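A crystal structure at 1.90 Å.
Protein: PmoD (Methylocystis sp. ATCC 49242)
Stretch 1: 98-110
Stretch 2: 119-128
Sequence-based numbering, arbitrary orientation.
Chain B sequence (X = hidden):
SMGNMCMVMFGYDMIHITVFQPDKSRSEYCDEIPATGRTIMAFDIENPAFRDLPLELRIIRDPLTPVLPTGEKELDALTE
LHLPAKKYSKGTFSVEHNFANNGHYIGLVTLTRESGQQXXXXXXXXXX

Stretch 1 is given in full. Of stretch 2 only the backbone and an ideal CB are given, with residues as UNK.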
# COMPACT_ATOMS: atom_id res chain seq x y z
N ASN B 98 9.73 8.84 -17.17
CA ASN B 98 9.23 8.05 -18.28
C ASN B 98 9.83 6.66 -18.22
O ASN B 98 11.02 6.49 -18.50
CB ASN B 98 9.54 8.72 -19.62
CG ASN B 98 8.88 8.00 -20.80
OD1 ASN B 98 7.72 8.26 -21.12
ND2 ASN B 98 9.63 7.12 -21.46
N PHE B 99 9.02 5.68 -17.84
CA PHE B 99 9.45 4.29 -17.89
C PHE B 99 9.25 3.81 -19.32
O PHE B 99 8.13 3.55 -19.74
CB PHE B 99 8.67 3.42 -16.91
CG PHE B 99 9.02 3.67 -15.47
CD1 PHE B 99 10.00 2.90 -14.84
CD2 PHE B 99 8.38 4.65 -14.73
CE1 PHE B 99 10.33 3.11 -13.51
CE2 PHE B 99 8.71 4.88 -13.39
CZ PHE B 99 9.69 4.10 -12.79
N ALA B 100 10.35 3.69 -20.05
CA ALA B 100 10.28 3.27 -21.46
C ALA B 100 10.13 1.75 -21.58
O ALA B 100 9.71 1.26 -22.62
CB ALA B 100 11.51 3.74 -22.21
N ASN B 101 10.46 1.03 -20.51
CA ASN B 101 10.50 -0.43 -20.55
C ASN B 101 9.67 -1.13 -19.49
O ASN B 101 9.71 -0.77 -18.32
CB ASN B 101 11.95 -0.89 -20.43
CG ASN B 101 12.85 -0.24 -21.45
OD1 ASN B 101 13.58 0.70 -21.14
ND2 ASN B 101 12.79 -0.72 -22.68
N ASN B 102 8.94 -2.15 -19.90
CA ASN B 102 8.31 -3.03 -18.94
C ASN B 102 9.37 -3.78 -18.10
O ASN B 102 10.50 -3.96 -18.55
CB ASN B 102 7.39 -4.01 -19.66
CG ASN B 102 8.14 -4.93 -20.60
OD1 ASN B 102 8.68 -4.49 -21.63
ND2 ASN B 102 8.17 -6.21 -20.27
N GLY B 103 9.00 -4.19 -16.89
CA GLY B 103 9.90 -5.00 -16.07
C GLY B 103 9.71 -4.78 -14.58
O GLY B 103 8.79 -4.07 -14.17
N HIS B 104 10.56 -5.42 -13.78
CA HIS B 104 10.52 -5.27 -12.33
C HIS B 104 11.50 -4.20 -11.90
O HIS B 104 12.63 -4.16 -12.39
CB HIS B 104 10.89 -6.56 -11.60
CG HIS B 104 9.92 -7.68 -11.80
ND1 HIS B 104 10.09 -8.65 -12.77
CD2 HIS B 104 8.79 -8.00 -11.13
CE1 HIS B 104 9.09 -9.51 -12.69
NE2 HIS B 104 8.28 -9.14 -11.71
N TYR B 105 11.06 -3.38 -10.95
CA TYR B 105 11.87 -2.28 -10.45
C TYR B 105 11.85 -2.28 -8.94
O TYR B 105 10.97 -2.89 -8.31
CB TYR B 105 11.36 -0.92 -10.98
CG TYR B 105 11.49 -0.80 -12.47
CD1 TYR B 105 10.50 -1.29 -13.31
CD2 TYR B 105 12.61 -0.22 -13.05
CE1 TYR B 105 10.62 -1.19 -14.70
CE2 TYR B 105 12.73 -0.11 -14.42
CZ TYR B 105 11.74 -0.59 -15.24
OH TYR B 105 11.89 -0.48 -16.61
N ILE B 106 12.82 -1.61 -8.35
CA ILE B 106 12.87 -1.46 -6.91
C ILE B 106 13.13 -0.00 -6.57
O ILE B 106 14.10 0.58 -7.06
CB ILE B 106 13.98 -2.32 -6.27
CG1 ILE B 106 13.87 -3.79 -6.72
CG2 ILE B 106 13.95 -2.16 -4.74
CD1 ILE B 106 14.86 -4.72 -6.07
N GLY B 107 12.28 0.59 -5.73
CA GLY B 107 12.57 1.91 -5.23
C GLY B 107 13.30 1.74 -3.91
O GLY B 107 12.79 1.11 -2.99
N LEU B 108 14.52 2.26 -3.84
CA LEU B 108 15.32 2.22 -2.62
C LEU B 108 15.25 3.55 -1.90
O LEU B 108 15.76 4.55 -2.40
CB LEU B 108 16.78 1.89 -2.93
CG LEU B 108 17.01 0.58 -3.65
CD1 LEU B 108 18.48 0.45 -4.05
CD2 LEU B 108 16.60 -0.54 -2.73
N VAL B 109 14.62 3.57 -0.73
CA VAL B 109 14.52 4.79 0.06
C VAL B 109 15.51 4.70 1.20
O VAL B 109 15.45 3.79 2.02
CB VAL B 109 13.11 5.01 0.63
CG1 VAL B 109 13.07 6.30 1.45
CG2 VAL B 109 12.05 5.03 -0.48
N THR B 110 16.45 5.63 1.23
CA THR B 110 17.47 5.60 2.26
C THR B 110 17.30 6.79 3.18
O THR B 110 17.31 7.93 2.73
CB THR B 110 18.88 5.61 1.65
OG1 THR B 110 18.97 4.56 0.67
CG2 THR B 110 19.94 5.40 2.73
N UNK B 119 19.28 3.77 7.13
CA UNK B 119 18.34 2.68 6.97
C UNK B 119 17.79 2.73 5.56
O UNK B 119 17.43 3.80 5.07
CB UNK B 119 17.22 2.75 8.01
N UNK B 120 17.76 1.59 4.89
CA UNK B 120 17.19 1.54 3.55
C UNK B 120 15.94 0.67 3.53
O UNK B 120 15.92 -0.41 4.11
CB UNK B 120 18.22 1.01 2.55
N UNK B 121 14.90 1.15 2.87
CA UNK B 121 13.70 0.34 2.68
C UNK B 121 13.47 0.18 1.20
O UNK B 121 13.84 1.06 0.42
CB UNK B 121 12.48 0.97 3.36
N UNK B 122 12.86 -0.94 0.81
CA UNK B 122 12.64 -1.25 -0.60
C UNK B 122 11.16 -1.28 -0.88
O UNK B 122 10.39 -1.82 -0.08
CB UNK B 122 13.29 -2.58 -0.98
N UNK B 123 10.73 -0.64 -1.96
CA UNK B 123 9.41 -0.96 -2.46
C UNK B 123 9.57 -1.54 -3.85
O UNK B 123 10.17 -0.93 -4.75
CB UNK B 123 8.50 0.27 -2.47
N UNK B 124 9.01 -2.73 -4.01
CA UNK B 124 9.17 -3.48 -5.25
C UNK B 124 7.93 -3.26 -6.07
O UNK B 124 6.82 -3.28 -5.54
CB UNK B 124 9.41 -4.97 -4.99
N UNK B 125 8.10 -3.01 -7.37
CA UNK B 125 6.93 -2.81 -8.20
C UNK B 125 7.22 -3.27 -9.62
O UNK B 125 8.36 -3.53 -9.99
CB UNK B 125 6.50 -1.34 -8.18
N UNK B 126 6.18 -3.36 -10.42
CA UNK B 126 6.46 -3.68 -11.80
C UNK B 126 5.71 -2.77 -12.75
O UNK B 126 4.65 -2.22 -12.43
CB UNK B 126 6.11 -5.14 -12.08
N UNK B 127 6.31 -2.61 -13.92
CA UNK B 127 5.75 -1.79 -14.98
C UNK B 127 5.36 -2.73 -16.10
O UNK B 127 6.17 -3.56 -16.53
CB UNK B 127 6.73 -0.72 -15.46
N UNK B 128 4.12 -2.63 -16.56
CA UNK B 128 3.66 -3.43 -17.67
C UNK B 128 3.13 -4.78 -17.23
O UNK B 128 2.74 -5.60 -18.07
CB UNK B 128 4.79 -3.62 -18.68

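Residues 103-110 and 119-127 run as antiparallel neighbouring strands, so the CB atoms of stretch 2 alternate between the face bearing His 104, Ile 106, Leu 108 and Thr 110 and the face bearing Tyr 105 and Val 109.

At position 119 the CB points sideways and meets nothing of stretch 1 nearby, so many residues would suit. It is Glu 119, whose end leads away.

Position 120 lies across from Thr 110, its ideal CB 4.1 Å from Thr 110 OG1. A short polar side chain could use that hydroxyl, and a beta-branched one suits the strand. Thr 120 does both: its OG1 lies 3.1 Å from Thr 110 OG1, a hydrogen bond in which either could donate.

Position 121 turns to the Val 109 face, where small or apolar residues would fit. Ala 121 N donates to Val 109 O (2.8 Å).

The CB at 122 lies near Ile 106 CG2 and Leu 108 CD2, which favours a side chain with an aliphatic base, whatever its end. In Gln 122, CG packs 3.7 Å from Leu 108 CD2.

Position 123 faces Gly 107, whose missing side chain leaves a hollow bordered by Val 109. A large apolar or aromatic residue could fill it. Phe 123, with chi1 p, lays its ring over Gly 107 CA, 3.7 Å from the ring centroid; an ideal CB on Gly 107 would fall 2.1 Å from Phe 123 CZ, a clash. Val 109 CG2 meets the ring edge, 3.8 Å from Phe 123 CE2.

At 124, beside Ile 106, a long aliphatic chain is suitable. Lys 124 is extended, its CE 4.3 Å from Ile 106 CD1.

Position 125 pairs with Tyr 105, and the space over Tyr 105 CB, reaching toward Phe 99, suits a bulky apolar residue. Phe 125, also p, presents a ring face to Tyr 105 CB, 3.8 Å from the centroid, while its CZ approaches Phe 99 CZ at 4.0 Å.

The CB at 126 lies 4.0 Å from His 104 CD2, so apolar, aromatic or flexible side chains could cover the imidazole. Met 126 places SD 4.9 Å from the His 104 ring centroid, obliquely.

At 127 the CB is 4.0 Å from Tyr 105 CE1, and Phe 99 lies nearby; a compact, branched apolar residue suits. Val 127 CG2 lies over a face of the Phe 99 ring, 4.0 Å from Phe 99 CD1, and 3.8 Å from Tyr 105 CE1.

At 128 the positive phi of 87° would jam a CB against the preceding carbonyl O, and an ideal CB would lie 2.8 Å from Asn 102 CB, so glycine is called for. The residue is Gly 128.

Stretch 2 119-128: ETAQFKFMVG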
# COMPACT_ATOMS: atom_id res chain seq x y z
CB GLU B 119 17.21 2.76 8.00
CG GLU B 119 17.69 2.93 9.43
CD GLU B 119 16.57 2.88 10.46
OE1 GLU B 119 15.39 2.99 10.06
OE2 GLU B 119 16.88 2.73 11.67
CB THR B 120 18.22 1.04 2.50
OG1 THR B 120 19.29 1.99 2.41
CG2 THR B 120 17.58 0.92 1.11
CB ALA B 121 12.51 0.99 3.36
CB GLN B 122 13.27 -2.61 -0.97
CG GLN B 122 14.72 -2.78 -0.54
CD GLN B 122 15.30 -4.16 -0.88
OE1 GLN B 122 14.66 -4.97 -1.55
NE2 GLN B 122 16.52 -4.42 -0.41
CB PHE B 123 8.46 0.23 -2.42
CG PHE B 123 8.89 1.42 -3.20
CD1 PHE B 123 8.40 1.64 -4.48
CD2 PHE B 123 9.68 2.40 -2.60
CE1 PHE B 123 8.77 2.78 -5.19
CE2 PHE B 123 10.03 3.56 -3.30
CZ PHE B 123 9.57 3.75 -4.60
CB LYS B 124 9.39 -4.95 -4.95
CG LYS B 124 10.63 -5.21 -4.12
CD LYS B 124 10.99 -6.68 -4.12
CE LYS B 124 12.29 -6.92 -3.40
NZ LYS B 124 12.72 -8.32 -3.60
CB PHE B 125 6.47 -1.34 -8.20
CG PHE B 125 7.48 -0.36 -8.74
CD1 PHE B 125 8.50 0.12 -7.95
CD2 PHE B 125 7.37 0.12 -10.05
CE1 PHE B 125 9.43 1.04 -8.45
CE2 PHE B 125 8.29 1.04 -10.56
CZ PHE B 125 9.30 1.51 -9.76
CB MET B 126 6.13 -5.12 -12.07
CG MET B 126 4.69 -5.48 -12.05
SD MET B 126 4.63 -7.15 -12.72
CE MET B 126 5.61 -6.88 -14.19
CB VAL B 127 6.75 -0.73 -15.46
CG1 VAL B 127 6.18 0.04 -16.64
CG2 VAL B 127 7.14 0.20 -14.31
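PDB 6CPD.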